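Local atomic coordinates of 4-alpha-glucanotransferase (Corynebacterium glutamicum, PDB entry 5B68), a protein that belongs to the amylomaltase (disproportionating enzyme) group of 4-alpha-glucanotransferases, built on a TIM-barrel-type catalytic domain preceded by a beta-sandwich domain. Residues L463-M471 / T481-V491. Residues are numbered along the deposited sequence; the frame is centred on the assembly and turned at random. Where two conformers were deposited one is given.
Sequences LGLFRLFVM and TYIRFDHNALV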
# COMPACT_ATOMS: atom_id res chain seq x y z
N LEU A 463 -9.14 3.95 3.30
CA LEU A 463 -10.53 4.27 2.85
C LEU A 463 -10.90 3.69 1.47
O LEU A 463 -12.07 3.41 1.23
CB LEU A 463 -10.78 5.75 2.90
CG LEU A 463 -12.21 6.21 2.60
CD1 LEU A 463 -13.26 5.73 3.60
CD2 LEU A 463 -12.23 7.73 2.41
N GLY A 464 -9.88 3.49 0.63
CA GLY A 464 -9.95 2.82 -0.66
C GLY A 464 -10.43 1.40 -0.64
O GLY A 464 -10.73 0.83 -1.70
N LEU A 465 -10.49 0.79 0.53
CA LEU A 465 -11.12 -0.53 0.66
C LEU A 465 -12.65 -0.36 0.61
O LEU A 465 -13.38 -1.36 0.48
CB LEU A 465 -10.68 -1.19 1.94
CG LEU A 465 -9.16 -1.44 2.12
CD1 LEU A 465 -8.94 -1.97 3.53
CD2 LEU A 465 -8.61 -2.43 1.17
N PHE A 466 -13.14 0.89 0.83
CA PHE A 466 -14.55 1.21 0.87
C PHE A 466 -15.01 1.93 -0.39
O PHE A 466 -16.07 1.64 -0.92
CB PHE A 466 -14.87 2.04 2.13
CG PHE A 466 -14.53 1.31 3.42
CD1 PHE A 466 -13.23 1.28 3.89
CD2 PHE A 466 -15.52 0.65 4.13
CE1 PHE A 466 -12.93 0.62 5.06
CE2 PHE A 466 -15.22 -0.02 5.28
CZ PHE A 466 -13.89 -0.06 5.75
N ARG A 467 -14.28 2.96 -0.78
CA ARG A 467 -14.63 3.78 -1.89
C ARG A 467 -13.38 4.51 -2.38
O ARG A 467 -12.42 4.70 -1.60
CB ARG A 467 -15.73 4.78 -1.44
CG ARG A 467 -15.21 5.80 -0.44
CD ARG A 467 -16.33 6.61 0.17
NE ARG A 467 -17.13 5.86 1.13
CZ ARG A 467 -17.36 6.25 2.38
NH1 ARG A 467 -18.07 5.49 3.17
NH2 ARG A 467 -16.85 7.38 2.86
N LEU A 468 -13.37 4.95 -3.63
CA LEU A 468 -12.29 5.79 -4.12
C LEU A 468 -12.89 6.99 -4.73
O LEU A 468 -13.89 6.89 -5.43
CB LEU A 468 -11.47 5.07 -5.19
CG LEU A 468 -10.53 3.97 -4.62
CD1 LEU A 468 -9.94 3.16 -5.77
CD2 LEU A 468 -9.44 4.52 -3.72
N PHE A 469 -12.24 8.12 -4.57
CA PHE A 469 -12.53 9.30 -5.37
C PHE A 469 -11.84 9.22 -6.68
O PHE A 469 -10.64 9.07 -6.70
CB PHE A 469 -12.09 10.55 -4.63
CG PHE A 469 -12.59 11.80 -5.24
CD1 PHE A 469 -13.91 12.21 -5.06
CD2 PHE A 469 -11.76 12.56 -6.04
CE1 PHE A 469 -14.38 13.37 -5.68
CE2 PHE A 469 -12.23 13.71 -6.67
CZ PHE A 469 -13.52 14.12 -6.49
N VAL A 470 -12.60 9.28 -7.76
CA VAL A 470 -12.10 9.14 -9.12
C VAL A 470 -12.62 10.28 -9.99
O VAL A 470 -13.75 10.75 -9.80
CB VAL A 470 -12.53 7.78 -9.77
CG1 VAL A 470 -11.89 6.63 -9.02
CG2 VAL A 470 -14.03 7.58 -9.77
N MET A 471 -11.85 10.60 -11.03
CA MET A 471 -12.25 11.60 -12.00
C MET A 471 -12.04 11.03 -13.37
O MET A 471 -11.23 10.14 -13.54
CB MET A 471 -11.39 12.85 -11.78
CG MET A 471 -9.92 12.59 -12.09
SD MET A 471 -8.81 13.64 -11.17
CE MET A 471 -9.05 12.87 -9.56
N THR A 481 -15.97 12.05 -8.55
CA THR A 481 -16.94 11.54 -7.64
C THR A 481 -16.42 10.24 -7.00
O THR A 481 -15.32 9.83 -7.35
CB THR A 481 -18.29 11.32 -8.31
OG1 THR A 481 -19.24 11.07 -7.29
CG2 THR A 481 -18.30 10.22 -9.34
N TYR A 482 -17.19 9.66 -6.10
CA TYR A 482 -16.83 8.44 -5.42
C TYR A 482 -17.41 7.24 -6.13
O TYR A 482 -18.53 7.28 -6.59
CB TYR A 482 -17.34 8.47 -3.98
CG TYR A 482 -16.46 9.29 -3.09
CD1 TYR A 482 -15.26 8.80 -2.65
CD2 TYR A 482 -16.80 10.59 -2.76
CE1 TYR A 482 -14.43 9.55 -1.87
CE2 TYR A 482 -15.97 11.36 -1.98
CZ TYR A 482 -14.79 10.82 -1.54
OH TYR A 482 -13.95 11.55 -0.76
N ILE A 483 -16.63 6.19 -6.23
CA ILE A 483 -17.15 4.86 -6.59
C ILE A 483 -16.99 3.96 -5.41
O ILE A 483 -15.95 3.96 -4.76
CB ILE A 483 -16.49 4.25 -7.84
CG1 ILE A 483 -14.98 4.17 -7.71
CG2 ILE A 483 -16.86 5.06 -9.06
CD1 ILE A 483 -14.37 3.46 -8.94
N ARG A 484 -18.04 3.22 -5.11
CA ARG A 484 -18.12 2.28 -3.98
C ARG A 484 -17.55 0.90 -4.30
O ARG A 484 -17.76 0.40 -5.41
CB ARG A 484 -19.62 2.19 -3.58
CG ARG A 484 -20.02 1.15 -2.56
CD ARG A 484 -21.33 1.44 -1.81
NE ARG A 484 -22.53 1.81 -2.58
CZ ARG A 484 -23.15 1.03 -3.45
NH1 ARG A 484 -22.67 -0.16 -3.72
NH2 ARG A 484 -24.25 1.46 -4.04
N PHE A 485 -16.87 0.26 -3.32
CA PHE A 485 -16.40 -1.11 -3.44
C PHE A 485 -17.08 -1.92 -2.40
O PHE A 485 -17.65 -1.39 -1.43
CB PHE A 485 -14.87 -1.20 -3.30
CG PHE A 485 -14.16 -0.57 -4.46
CD1 PHE A 485 -13.89 -1.32 -5.59
CD2 PHE A 485 -13.77 0.77 -4.46
CE1 PHE A 485 -13.29 -0.73 -6.68
CE2 PHE A 485 -13.19 1.35 -5.60
CZ PHE A 485 -12.95 0.58 -6.71
N ASP A 486 -17.03 -3.24 -2.58
CA ASP A 486 -17.53 -4.13 -1.58
C ASP A 486 -16.50 -4.25 -0.46
O ASP A 486 -15.58 -5.10 -0.54
CB ASP A 486 -17.91 -5.48 -2.18
CG ASP A 486 -18.45 -6.45 -1.15
OD1 ASP A 486 -18.55 -6.20 0.10
OD2 ASP A 486 -18.93 -7.48 -1.66
N HIS A 487 -16.68 -3.44 0.60
CA HIS A 487 -15.70 -3.43 1.70
C HIS A 487 -15.62 -4.80 2.43
O HIS A 487 -14.55 -5.19 2.96
CB HIS A 487 -15.95 -2.29 2.70
CG HIS A 487 -17.32 -2.33 3.26
ND1 HIS A 487 -17.62 -3.06 4.38
CD2 HIS A 487 -18.49 -1.90 2.76
CE1 HIS A 487 -18.92 -3.04 4.58
NE2 HIS A 487 -19.47 -2.35 3.60
N ASN A 488 -16.72 -5.52 2.48
CA ASN A 488 -16.69 -6.83 3.08
C ASN A 488 -15.71 -7.77 2.35
O ASN A 488 -14.97 -8.53 3.01
CB ASN A 488 -18.01 -7.47 3.18
CG ASN A 488 -18.88 -6.83 4.26
OD1 ASN A 488 -18.44 -6.52 5.36
ND2 ASN A 488 -20.10 -6.64 3.93
N ALA A 489 -15.68 -7.65 1.05
CA ALA A 489 -14.66 -8.33 0.26
C ALA A 489 -13.25 -7.76 0.40
O ALA A 489 -12.34 -8.52 0.73
CB ALA A 489 -15.11 -8.42 -1.20
N LEU A 490 -13.04 -6.46 0.18
CA LEU A 490 -11.68 -5.92 0.20
C LEU A 490 -11.06 -5.98 1.60
O LEU A 490 -9.92 -6.42 1.78
CB LEU A 490 -11.68 -4.49 -0.34
CG LEU A 490 -11.91 -4.37 -1.87
CD1 LEU A 490 -11.76 -2.98 -2.37
CD2 LEU A 490 -10.94 -5.25 -2.63
N VAL A 491 -11.82 -5.59 2.61
CA VAL A 491 -11.33 -5.61 3.99
C VAL A 491 -11.22 -7.00 4.48
O VAL A 491 -10.24 -7.38 5.17
CB VAL A 491 -12.27 -4.85 4.97
CG1 VAL A 491 -11.80 -5.00 6.40
CG2 VAL A 491 -12.36 -3.37 4.63
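Strands 467-471 and 481-484 pair as a buried antiparallel beta hairpin in a small sheet distinct from the eight parallel barrel strands; the 3-10 segment 463-465 before the first strand and the start of helix 487-500 after the second pack together. Leu468 and Ile483 exchange pairs of backbone hydrogen bonds, as do Val470 and Thr481; the one from Val470 N to Thr481 O is 2.8 Å long and almost straight at 176°. Past the last bridge Phe485 N still reaches Phe466 O at 2.9 Å, but from 42° above the carbonyl plane, as the chains leave the ladder.

On one face, Phe469 turns a ring edge toward the face of Tyr482, a T-shaped pair with centroids 5.2 Å apart. Arg467 CG and CD pass obliquely by Tyr482 CD1 and CE1, CG lying 3.7 Å from CD1, before a bend at chi3 carries the guanidinium on to a salt bridge with Glu514. On the face of Leu468, Val470, Thr481 and Ile483, Val470 CG2 meets Ile483 CG2 at 3.9 Å, while Leu468 CD1 leans on Phe485 CE2.

Where the helix begins, His487 CB sits 3.3 Å from Phe466 CD2; the two ring planes are tilted by only 15°, but the offset is too large for real stacking. Val491 CG2 touches both Phe466 CZ and Leu465 CB, each at 3.8 Å. Leu465 O is buried without a hydrogen-bond partner, receiving a CA-H...O contact from His487. Asp486 N-caps the helix through a weak bond from Ala489 N. Strand 467-472 lies between 409-413 and 481-484, and Tyr482 and Arg484 bond on to Ala17 and Gly15, a beta hairpin built into an antiparallel sheet.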